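Local coordinates for STING-associated CdnE c-di-GMP synthase (Flavobacteriaceae, PDB 6WT8), which probably synthesises the cyclic dinucleotide c-di-GMP, the nucleotide signal of a STING-containing bacterial anti-phage defence system (CBASS), at residues V105-I110 and I195-A200. Sequence-based numbering, arbitrary orientation.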
ATOM      1  N   VAL A 105       7.975  -2.348  -6.729  1.00 14.56           N
ATOM      2  CA  VAL A 105       7.737  -3.411  -5.729  1.00 14.80           C
ATOM      3  C   VAL A 105       9.031  -3.644  -4.957  1.00 16.33           C
ATOM      4  O   VAL A 105      10.137  -3.562  -5.517  1.00 15.92           O
ATOM      5  CB  VAL A 105       7.239  -4.748  -6.314  1.00 15.61           C
ATOM      6  CG1 VAL A 105       5.878  -4.604  -7.043  1.00 19.95           C
ATOM      7  CG2 VAL A 105       8.257  -5.368  -7.297  1.00 16.63           C
ATOM      8  N   ASP A 106       8.906  -3.970  -3.664  1.00 14.82           N
ATOM      9  CA  ASP A 106      10.059  -4.522  -2.940  1.00 13.55           C
ATOM     10  C   ASP A 106       9.983  -6.044  -2.975  1.00 16.00           C
ATOM     11  O   ASP A 106       8.886  -6.634  -2.859  1.00 16.15           O
ATOM     12  CB  ASP A 106      10.046  -4.175  -1.438  1.00 14.47           C
ATOM     13  CG  ASP A 106      10.166  -2.731  -1.113  1.00 24.79           C
ATOM     14  OD1 ASP A 106      10.714  -1.950  -1.887  1.00 20.13           O
ATOM     15  OD2 ASP A 106       9.737  -2.368   0.017  1.00 21.70           O
ATOM     16  N   LEU A 107      11.144  -6.692  -3.092  1.00 13.74           N
ATOM     17  CA  LEU A 107      11.193  -8.140  -2.934  1.00 12.98           C
ATOM     18  C   LEU A 107      11.423  -8.475  -1.460  1.00 13.64           C
ATOM     19  O   LEU A 107      12.315  -7.898  -0.816  1.00 15.09           O
ATOM     20  CB  LEU A 107      12.341  -8.703  -3.785  1.00 12.79           C
ATOM     21  CG  LEU A 107      12.526 -10.246  -3.697  1.00 16.61           C
ATOM     22  CD1 LEU A 107      13.159 -10.726  -4.975  1.00 24.97           C
ATOM     23  CD2 LEU A 107      13.451 -10.637  -2.512  1.00 18.25           C
ATOM     24  N   VAL A 108      10.609  -9.381  -0.903  1.00 11.74           N
ATOM     25  CA  VAL A 108      10.750  -9.786   0.491  1.00 13.39           C
ATOM     26  C   VAL A 108      11.158 -11.245   0.511  1.00 13.10           C
ATOM     27  O   VAL A 108      10.467 -12.100  -0.076  1.00 14.79           O
ATOM     28  CB  VAL A 108       9.429  -9.589   1.264  1.00 13.17           C
ATOM     29  CG1 VAL A 108       9.691  -9.780   2.761  1.00 15.91           C
ATOM     30  CG2 VAL A 108       8.913  -8.197   1.050  1.00 14.74           C
ATOM     31  N   GLN A 109      12.239 -11.572   1.207  1.00 12.74           N
ATOM     32  CA  GLN A 109      12.614 -12.968   1.421  1.00 12.91           C
ATOM     33  C   GLN A 109      12.482 -13.262   2.907  1.00 13.71           C
ATOM     34  O   GLN A 109      12.937 -12.476   3.741  1.00 13.43           O
ATOM     35  CB  GLN A 109      13.988 -13.274   0.866  1.00 14.67           C
ATOM     36  CG  GLN A 109      15.104 -12.511   1.534  1.00 13.53           C
ATOM     37  CD  GLN A 109      16.451 -12.810   0.879  1.00 15.41           C
ATOM     38  OE1 GLN A 109      16.619 -13.767   0.095  1.00 15.39           O
ATOM     39  NE2 GLN A 109      17.426 -11.988   1.223  1.00 14.49           N
ATOM     40  N   ILE A 110      11.728 -14.306   3.256  1.00 14.10           N
ATOM     41  CA  ILE A 110      11.287 -14.540   4.620  1.00 12.91           C
ATOM     42  C   ILE A 110      11.790 -15.913   5.023  1.00 14.25           C
ATOM     43  O   ILE A 110      11.416 -16.923   4.404  1.00 15.66           O
ATOM     44  CB  ILE A 110       9.742 -14.463   4.689  1.00 12.87           C
ATOM     45  CG1 ILE A 110       9.228 -13.180   4.019  1.00 14.98           C
ATOM     46  CG2 ILE A 110       9.347 -14.513   6.139  1.00 16.83           C
ATOM     47  CD1 ILE A 110       7.698 -13.226   3.666  1.00 21.52           C
ATOM     48  N   ILE A 195      15.559  -2.314  -7.372  1.00 16.34           N
ATOM     49  CA  ILE A 195      14.716  -3.123  -6.504  1.00 14.66           C
ATOM     50  C   ILE A 195      15.343  -3.232  -5.119  1.00 15.29           C
ATOM     51  O   ILE A 195      16.516  -3.599  -5.001  1.00 17.24           O
ATOM     52  CB  ILE A 195      14.532  -4.527  -7.093  1.00 14.87           C
ATOM     53  CG1 ILE A 195      13.922  -4.454  -8.507  1.00 16.76           C
ATOM     54  CG2 ILE A 195      13.715  -5.424  -6.190  1.00 17.19           C
ATOM     55  CD1 ILE A 195      12.532  -3.792  -8.587  1.00 17.95           C
ATOM     56  N   ASP A 196      14.559  -2.949  -4.076  1.00 13.34           N
ATOM     57  CA  ASP A 196      15.000  -3.209  -2.706  1.00 15.73           C
ATOM     58  C   ASP A 196      14.670  -4.639  -2.308  1.00 15.42           C
ATOM     59  O   ASP A 196      13.569  -5.118  -2.555  1.00 15.32           O
ATOM     60  CB  ASP A 196      14.321  -2.262  -1.712  1.00 16.01           C
ATOM     61  CG  ASP A 196      15.032  -0.937  -1.558  1.00 31.71           C
ATOM     62  OD1 ASP A 196      16.215  -0.886  -1.099  1.00 30.66           O
ATOM     63  OD2 ASP A 196      14.387   0.072  -1.911  1.00 37.89           O
ATOM     64  N   VAL A 197      15.639  -5.313  -1.674  1.00 14.11           N
ATOM     65  CA  VAL A 197      15.516  -6.688  -1.194  1.00 11.76           C
ATOM     66  C   VAL A 197      15.484  -6.648   0.325  1.00 13.86           C
ATOM     67  O   VAL A 197      16.463  -6.229   0.950  1.00 14.48           O
ATOM     68  CB  VAL A 197      16.701  -7.535  -1.698  1.00 15.34           C
ATOM     69  CG1 VAL A 197      16.710  -8.884  -1.067  1.00 15.60           C
ATOM     70  CG2 VAL A 197      16.656  -7.646  -3.236  1.00 18.07           C
ATOM     71  N   VAL A 198      14.360  -7.070   0.896  1.00 13.77           N
ATOM     72  CA  VAL A 198      14.101  -7.059   2.334  1.00 14.56           C
ATOM     73  C   VAL A 198      14.224  -8.486   2.839  1.00 13.38           C
ATOM     74  O   VAL A 198      13.717  -9.409   2.199  1.00 15.39           O
ATOM     75  CB  VAL A 198      12.684  -6.496   2.554  1.00 15.86           C
ATOM     76  CG1 VAL A 198      12.332  -6.424   4.008  1.00 18.93           C
ATOM     77  CG2 VAL A 198      12.631  -5.092   1.907  1.00 17.63           C
ATOM     78  N   THR A 199      14.892  -8.659   3.989  1.00 12.56           N
ATOM     79  CA  THR A 199      15.069  -9.953   4.637  1.00 12.70           C
ATOM     80  C   THR A 199      14.315  -9.919   5.961  1.00 13.68           C
ATOM     81  O   THR A 199      14.500  -8.985   6.751  1.00 13.83           O
ATOM     82  CB  THR A 199      16.542 -10.248   4.845  1.00 14.19           C
ATOM     83  OG1 THR A 199      17.230 -10.127   3.586  1.00 15.42           O
ATOM     84  CG2 THR A 199      16.786 -11.617   5.476  1.00 17.20           C
ATOM     85  N   ALA A 200      13.480 -10.926   6.193  1.00 12.89           N
ATOM     86  CA  ALA A 200      12.582 -10.912   7.333  1.00 12.60           C
ATOM     87  C   ALA A 200      12.309 -12.324   7.810  1.00 15.27           C
ATOM     88  O   ALA A 200      12.644 -13.304   7.145  1.00 14.72           O
ATOM     89  CB  ALA A 200      11.266 -10.252   6.927  1.00 14.57           C
TER
HETATM   90  O   HOH W   1      11.865  -1.827  -4.309  1.00 18.27           O
HETATM   91  O   HOH W   2      11.968   0.431  -0.571  1.00 46.15           O
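Gln109 reaches across to Thr199 on the neighbouring parallel strand, where its NE2 donates to Thr199 OG1 at 3.0 Å, the hydroxyl oxygen lying near the amide plane. CG sits between the backbone N and the carbonyl carbon (chi1 63°) and the chain runs out extended beyond it, side by side with Thr199. Ser165 also bonds NE2 and His81 bonds OE1, a grip that fixes the buried amide's rotation. A leucine in its place would probably leave Thr199 OG1 without this donor and His81 without its acceptor. On the same face, Leu107 lies alongside Val197, CD2 to CG1 4.0 Å, packed against Leu77 of helix 60-81. Val198 emerges on the other face, its CB 4.4 Å from Val108 CG2; its N and O both bond the neighbouring strand, N to Leu107 O and O to Gln109 N, each 2.8 Å and nearly straight. At the partly exposed end, Asp106 OD1 and Asp196 OD2 stand 4.2 Å apart, the carboxylates almost perpendicular; one water joins Asp106 OD1 to Asp196 N. Gln90 bonds Asp106 OD2, while Asp196 OD1 takes a salt bridge from Lys180 and a hydrogen bond with Ser183. Paired aspartates on adjacent central strands are consistent with the metal-binding acidic site of the nucleotidyltransferase fold of CD-NTases.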